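Local coordinates for vascular protein tyrosine phosphatase 1 (Rattus norvegicus, PDB 3I36) that probably removes phosphate from phosphotyrosines on other proteins, through the tyrosine phosphatase catalytic domain present here as one piece of a longer receptor-type membrane protein, at residues A[108-111]-A[112-115]; A[143-146]-A[147-150]; A[260-263]-A[264-268]. All blocks are in the same frame, centred on the assembly; numbering follows the deposited sequence.

All three contacts are local turns of chain that follow one another in series; none encloses or crosses another. From the N terminus, contact 1 closes the reversal between strands 102-105 and 114-117 of the central mixed sheet. Contact 2 comes next, just past strand 139-142, in the loop that carries a glutamate to the probable substrate-binding arginine R250. Contact 3 is the C-terminal part of helix 249-267, the helix in whose first turn R250 lies. Contacts 1 and 3 meet directly, Y108 and H109 packing on Y262 and the Y108 hydroxyl bonding to E267. Contact 2 lies across the centre of the chain, about 31 Å from contact 3 between centres.

Contact 1. Residues A[108-111]-A[112-115]; sequences YHSK and KDFI
The D113 carboxylate takes the backbone N-H groups of H109 and S110 and the S110 hydroxyl, in a type I beta turn, S110 to D113, which brings the chain back from strand 102-105 into strand 114-117 of the phosphatase sheet. Its OD1 receives H109 N at 2.9 Å, nearly in line with the CG-OD1 bond although the N-H itself is bent, and S110 N at 2.9 Å from above the carboxylate plane. Water 1 gives a third bond to OD1, at 2.6 Å, and also sits 2.9 Å from H109 ND1, linking the imidazole to the acid. The second oxygen, OD2, accepts S110 OG at 2.5 Å, again well out of the plane. That hydroxyl is used twice, since OG in turn accepts K112 N at 3.1 Å. With CG swung beside its own backbone N (chi1 -72°), D113 folds its acid back under the H109-S110 backbone. Without the carboxylate, as with an alanine here, the amides of H109 and S110 would probably lose their acceptor and the S110 hydroxyl would be free to turn. The edge of the Y108 ring, at CD2, points at the centre of one face of the H109 ring; the Y108 hydroxyl bonds to E267, and H109 meets Y262 edge-to-face. The turn's own backbone bond is the long one, D113 N to S110 O at 3.3 Å, the donor standing 65° out of the S110 carbonyl plane.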
# COMPACT_ATOMS: atom_id res chain seq x y z
N TYR A 108 -8.97 8.03 -2.74
CA TYR A 108 -10.26 8.65 -2.92
C TYR A 108 -10.13 10.06 -3.51
O TYR A 108 -10.92 10.45 -4.37
CB TYR A 108 -10.99 8.70 -1.59
CG TYR A 108 -12.39 9.24 -1.73
CD1 TYR A 108 -13.40 8.43 -2.20
CD2 TYR A 108 -12.69 10.54 -1.39
CE1 TYR A 108 -14.69 8.90 -2.33
CE2 TYR A 108 -13.99 11.03 -1.50
CZ TYR A 108 -14.97 10.20 -1.98
OH TYR A 108 -16.26 10.66 -2.11
N HIS A 109 -9.12 10.79 -3.07
CA HIS A 109 -8.99 12.21 -3.41
C HIS A 109 -8.15 12.53 -4.64
O HIS A 109 -8.45 13.49 -5.36
CB HIS A 109 -8.49 12.99 -2.20
CG HIS A 109 -9.45 12.94 -1.06
ND1 HIS A 109 -9.32 12.05 -0.01
CD2 HIS A 109 -10.60 13.62 -0.83
CE1 HIS A 109 -10.32 12.21 0.83
NE2 HIS A 109 -11.11 13.15 0.36
N SER A 110 -7.11 11.75 -4.89
CA SER A 110 -6.27 12.09 -6.02
C SER A 110 -5.52 10.89 -6.54
O SER A 110 -5.39 9.87 -5.86
CB SER A 110 -5.25 13.17 -5.64
OG SER A 110 -4.06 12.53 -5.20
N LYS A 111 -5.02 11.04 -7.75
CA LYS A 111 -4.37 9.97 -8.47
C LYS A 111 -3.07 9.57 -7.79
O LYS A 111 -2.53 8.51 -8.03
CB LYS A 111 -4.10 10.44 -9.91
CG LYS A 111 -3.57 9.38 -10.85
CD LYS A 111 -3.43 9.92 -12.27
CE LYS A 111 -2.11 10.64 -12.48
NZ LYS A 111 -1.89 10.99 -13.92
N LYS A 112 -2.56 10.44 -6.93
CA LYS A 112 -1.28 10.13 -6.30
C LYS A 112 -1.36 10.07 -4.78
O LYS A 112 -0.38 10.33 -4.08
CB LYS A 112 -0.22 11.14 -6.73
CG LYS A 112 0.13 11.10 -8.20
CD LYS A 112 1.32 12.02 -8.49
CE LYS A 112 1.90 11.78 -9.86
NZ LYS A 112 3.05 12.70 -10.11
N ASP A 113 -2.53 9.70 -4.27
CA ASP A 113 -2.71 9.61 -2.82
C ASP A 113 -1.78 8.60 -2.21
O ASP A 113 -1.41 8.70 -1.05
CB ASP A 113 -4.14 9.24 -2.47
CG ASP A 113 -5.10 10.37 -2.72
OD1 ASP A 113 -6.31 10.11 -2.70
OD2 ASP A 113 -4.62 11.51 -2.95
N PHE A 114 -1.43 7.58 -2.99
CA PHE A 114 -0.62 6.50 -2.48
C PHE A 114 0.52 6.21 -3.41
O PHE A 114 0.43 6.45 -4.60
CB PHE A 114 -1.44 5.21 -2.37
CG PHE A 114 -2.53 5.28 -1.36
CD1 PHE A 114 -3.81 5.62 -1.74
CD2 PHE A 114 -2.28 5.00 -0.02
CE1 PHE A 114 -4.83 5.67 -0.80
CE2 PHE A 114 -3.29 5.06 0.92
CZ PHE A 114 -4.57 5.39 0.52
N ILE A 115 1.57 5.64 -2.85
CA ILE A 115 2.53 4.91 -3.64
C ILE A 115 2.50 3.51 -3.10
O ILE A 115 2.68 3.29 -1.90
CB ILE A 115 3.92 5.46 -3.49
CG1 ILE A 115 4.00 6.83 -4.17
CG2 ILE A 115 4.93 4.48 -4.09
CD1 ILE A 115 5.26 7.58 -3.85
O HOH W 1 -7.25 9.99 -0.27

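Contact 2. Residues A[143-146]-A[147-150]; sequences LTKC and VEQG
The E148 carboxylate is the flat group that T144 and K145 gather round. T144 OG1 stands over one of its faces, 3.5 Å from E148 CD and 3.3 Å from OE2. K145 N reaches OE2 from the anti side, tilted 23° out of the carboxylate plane toward that same face, in a nearly straight bond of 3.1 Å. Water 3 lies beyond the other side of the plane, 2.7 Å from E148 OE2, and accepts a hydrogen bond from K145 NZ, which has a second partner in T206 O. The ammonium therefore stays a water's breadth away from the acid. Water 2, on the face shared with T144, donates to OG1 and makes a weak bond to E148 OE1.

This is the E-loop of the classical tyrosine phosphatases, where a glutamate holds the arginine of the phosphate-binding loop. Here E148 OE1 forms the salt bridge to R250, a probable substrate-binding residue, and the L143 carbonyl bonds to the same guanidinium. OE2 is held in part by K145 N, so E148 probably helps to position R250 from the second shell.

A chi1 of -176° turns T144 OG1 away from its own N and toward the carbonyl side, where the hydroxyl donates to K145 O at 2.6 Å. On the exposed side, V147 CG2 makes a loose apolar contact with C146 CB at 4.5 Å. The aliphatic part of K145 crosses E148 at about a right angle, CB 3.9 Å from E148 CG.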
# COMPACT_ATOMS: atom_id res chain seq x y z
N LEU A 143 2.93 -3.32 5.86
CA LEU A 143 1.91 -4.31 6.18
C LEU A 143 2.47 -5.70 6.21
O LEU A 143 1.80 -6.67 5.86
CB LEU A 143 0.77 -4.22 5.17
CG LEU A 143 0.08 -2.86 5.15
CD1 LEU A 143 -0.67 -2.68 3.85
CD2 LEU A 143 -0.85 -2.71 6.34
N THR A 144 3.71 -5.80 6.63
CA THR A 144 4.37 -7.08 6.70
C THR A 144 5.37 -7.04 7.83
O THR A 144 5.85 -5.98 8.20
CB THR A 144 5.10 -7.41 5.38
OG1 THR A 144 5.64 -8.73 5.46
CG2 THR A 144 6.22 -6.42 5.13
N LYS A 145 5.68 -8.20 8.39
CA LYS A 145 6.88 -8.31 9.17
C LYS A 145 7.98 -8.44 8.15
O LYS A 145 7.73 -8.86 7.02
CB LYS A 145 6.84 -9.56 10.04
CG LYS A 145 5.72 -9.58 11.06
CD LYS A 145 5.93 -10.74 12.03
CE LYS A 145 4.77 -10.88 12.99
NZ LYS A 145 3.49 -11.15 12.28
N CYS A 146 9.20 -8.10 8.54
CA CYS A 146 10.35 -8.28 7.67
C CYS A 146 10.54 -9.73 7.30
O CYS A 146 11.01 -10.04 6.21
CB CYS A 146 11.61 -7.78 8.37
SG CYS A 146 11.62 -6.01 8.53
N VAL A 147 10.20 -10.61 8.22
CA VAL A 147 10.32 -12.03 8.00
C VAL A 147 9.01 -12.70 8.36
O VAL A 147 8.47 -12.49 9.44
CB VAL A 147 11.46 -12.63 8.85
CG1 VAL A 147 11.40 -14.15 8.82
CG2 VAL A 147 12.80 -12.11 8.36
N GLU A 148 8.50 -13.51 7.44
CA GLU A 148 7.24 -14.22 7.66
C GLU A 148 7.36 -15.69 7.25
O GLU A 148 7.48 -16.01 6.07
CB GLU A 148 6.11 -13.55 6.88
CG GLU A 148 5.83 -12.11 7.30
CD GLU A 148 4.42 -11.68 6.98
OE1 GLU A 148 3.74 -12.37 6.19
OE2 GLU A 148 3.98 -10.63 7.51
N GLN A 149 7.41 -16.55 8.26
CA GLN A 149 7.53 -17.99 8.03
C GLN A 149 8.92 -18.19 7.55
O GLN A 149 9.19 -18.68 6.52
CB GLN A 149 6.58 -18.39 6.98
CG GLN A 149 6.54 -17.42 5.88
CD GLN A 149 5.73 -17.93 4.76
OE1 GLN A 149 4.50 -17.78 4.75
NE2 GLN A 149 6.38 -18.60 3.85
N GLY A 150 9.80 -17.65 8.31
CA GLY A 150 11.21 -17.93 8.17
C GLY A 150 11.77 -17.43 6.86
O GLY A 150 12.86 -17.83 6.44
O HOH W 2 4.46 -10.60 3.75
O HOH W 3 2.55 -10.08 9.73

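Contact 3. Residues A[260-263]-A[264-268]; sequences LIYQ and IENEN
I261 and E265 run side by side in the same direction, and here the fit is close: the I261 CG2 methyl points end-on into one face of the E265 carboxylate, 3.4 Å from OE2. That oxygen also makes a weak hydrogen bond to the Y225 hydroxyl. I264 packs just as closely one turn on from L260, its CG1 3.3 Å from L260 O. The CG1 branch of I264 is turned beside its own backbone N (chi1 -76°), which sends it back along the helix over that carbonyl. Regular helical bonds bind this part together, I264 N to L260 O and E265 N to I261 O both 2.8 Å long and nearly straight.

The solvent side, where E265, N266 and E267 are exposed, is slacker. Y262 and N266 also point the same way, with ring and amide planes only 13° apart, but their side chains come no nearer than 3.8 Å, from Y262 CD1 to N266 ND2, and the amide meets the ring obliquely. N266 ND2 lies nearer the Y262 carbonyl, 3.1 Å from its O, without bonding to it. The Y262 ring itself is partly covered by Y108, H109 and R224. E267 looks elsewhere for its polar partner, OE1 bonding to the Y108 hydroxyl. At N268 the backbone takes positive phi, though its N still reaches I264 O.

These turns belong to the helix that follows the phosphate-binding loop of the phosphatase fold. On its buried side L260 packs on V300 and I261 on I303 of helix 290-305, while I264 touches both. I261 also touches Y225 of helix 218-231, L260 leans on I275 of helix 272-280, and V270 of strand 269-270 lies against L260 and I264.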
# COMPACT_ATOMS: atom_id res chain seq x y z
N LEU A 260 -12.53 2.84 0.28
CA LEU A 260 -13.90 2.44 0.56
C LEU A 260 -14.46 3.24 1.71
O LEU A 260 -15.63 3.62 1.70
CB LEU A 260 -13.94 0.96 0.92
CG LEU A 260 -13.84 0.10 -0.33
CD1 LEU A 260 -13.45 -1.30 0.07
CD2 LEU A 260 -15.18 0.14 -1.07
N ILE A 261 -13.65 3.47 2.73
CA ILE A 261 -14.15 4.22 3.88
C ILE A 261 -14.53 5.63 3.47
O ILE A 261 -15.59 6.13 3.84
CB ILE A 261 -13.13 4.24 5.04
CG1 ILE A 261 -12.98 2.82 5.62
CG2 ILE A 261 -13.56 5.25 6.10
CD1 ILE A 261 -11.79 2.68 6.59
N TYR A 262 -13.68 6.27 2.68
CA TYR A 262 -14.04 7.61 2.21
C TYR A 262 -15.34 7.57 1.42
O TYR A 262 -16.20 8.42 1.60
CB TYR A 262 -12.96 8.17 1.32
CG TYR A 262 -11.82 8.80 2.07
CD1 TYR A 262 -12.03 9.91 2.88
CD2 TYR A 262 -10.53 8.31 1.93
CE1 TYR A 262 -10.98 10.50 3.55
CE2 TYR A 262 -9.47 8.90 2.59
CZ TYR A 262 -9.70 10.00 3.40
OH TYR A 262 -8.64 10.59 4.05
N GLN A 263 -15.45 6.59 0.54
CA GLN A 263 -16.61 6.39 -0.31
C GLN A 263 -17.87 6.28 0.55
O GLN A 263 -18.88 6.92 0.31
CB GLN A 263 -16.42 5.07 -1.06
CG GLN A 263 -16.63 5.11 -2.56
CD GLN A 263 -16.07 3.85 -3.23
OE1 GLN A 263 -16.26 2.73 -2.74
NE2 GLN A 263 -15.39 4.04 -4.35
N ILE A 264 -17.78 5.40 1.55
CA ILE A 264 -18.89 5.18 2.47
C ILE A 264 -19.23 6.49 3.18
O ILE A 264 -20.39 6.89 3.25
CB ILE A 264 -18.51 4.13 3.54
CG1 ILE A 264 -18.57 2.72 2.94
CG2 ILE A 264 -19.45 4.22 4.75
CD1 ILE A 264 -17.88 1.68 3.82
N GLU A 265 -18.21 7.14 3.72
CA GLU A 265 -18.40 8.35 4.50
C GLU A 265 -18.96 9.48 3.64
O GLU A 265 -19.85 10.20 4.06
CB GLU A 265 -17.07 8.78 5.13
CG GLU A 265 -16.70 7.88 6.28
CD GLU A 265 -15.34 8.20 6.88
OE1 GLU A 265 -14.58 9.00 6.29
OE2 GLU A 265 -15.05 7.64 7.95
N ASN A 266 -18.44 9.62 2.43
CA ASN A 266 -18.77 10.75 1.59
C ASN A 266 -19.93 10.54 0.64
O ASN A 266 -20.57 11.51 0.23
CB ASN A 266 -17.55 11.18 0.80
CG ASN A 266 -16.47 11.75 1.69
OD1 ASN A 266 -16.76 12.53 2.60
ND2 ASN A 266 -15.23 11.36 1.44
N GLU A 267 -20.21 9.29 0.30
CA GLU A 267 -21.20 9.04 -0.74
C GLU A 267 -22.21 7.98 -0.36
O GLU A 267 -23.16 7.76 -1.09
CB GLU A 267 -20.49 8.63 -2.04
CG GLU A 267 -19.36 9.55 -2.43
CD GLU A 267 -18.64 9.06 -3.67
OE1 GLU A 267 -17.40 9.06 -3.69
OE2 GLU A 267 -19.34 8.67 -4.62
N ASN A 268 -22.00 7.32 0.78
CA ASN A 268 -22.90 6.27 1.22
C ASN A 268 -23.03 5.17 0.20
O ASN A 268 -24.06 4.54 0.09
CB ASN A 268 -24.28 6.83 1.51
CG ASN A 268 -24.24 7.86 2.58
OD1 ASN A 268 -23.80 7.59 3.70
ND2 ASN A 268 -24.65 9.07 2.26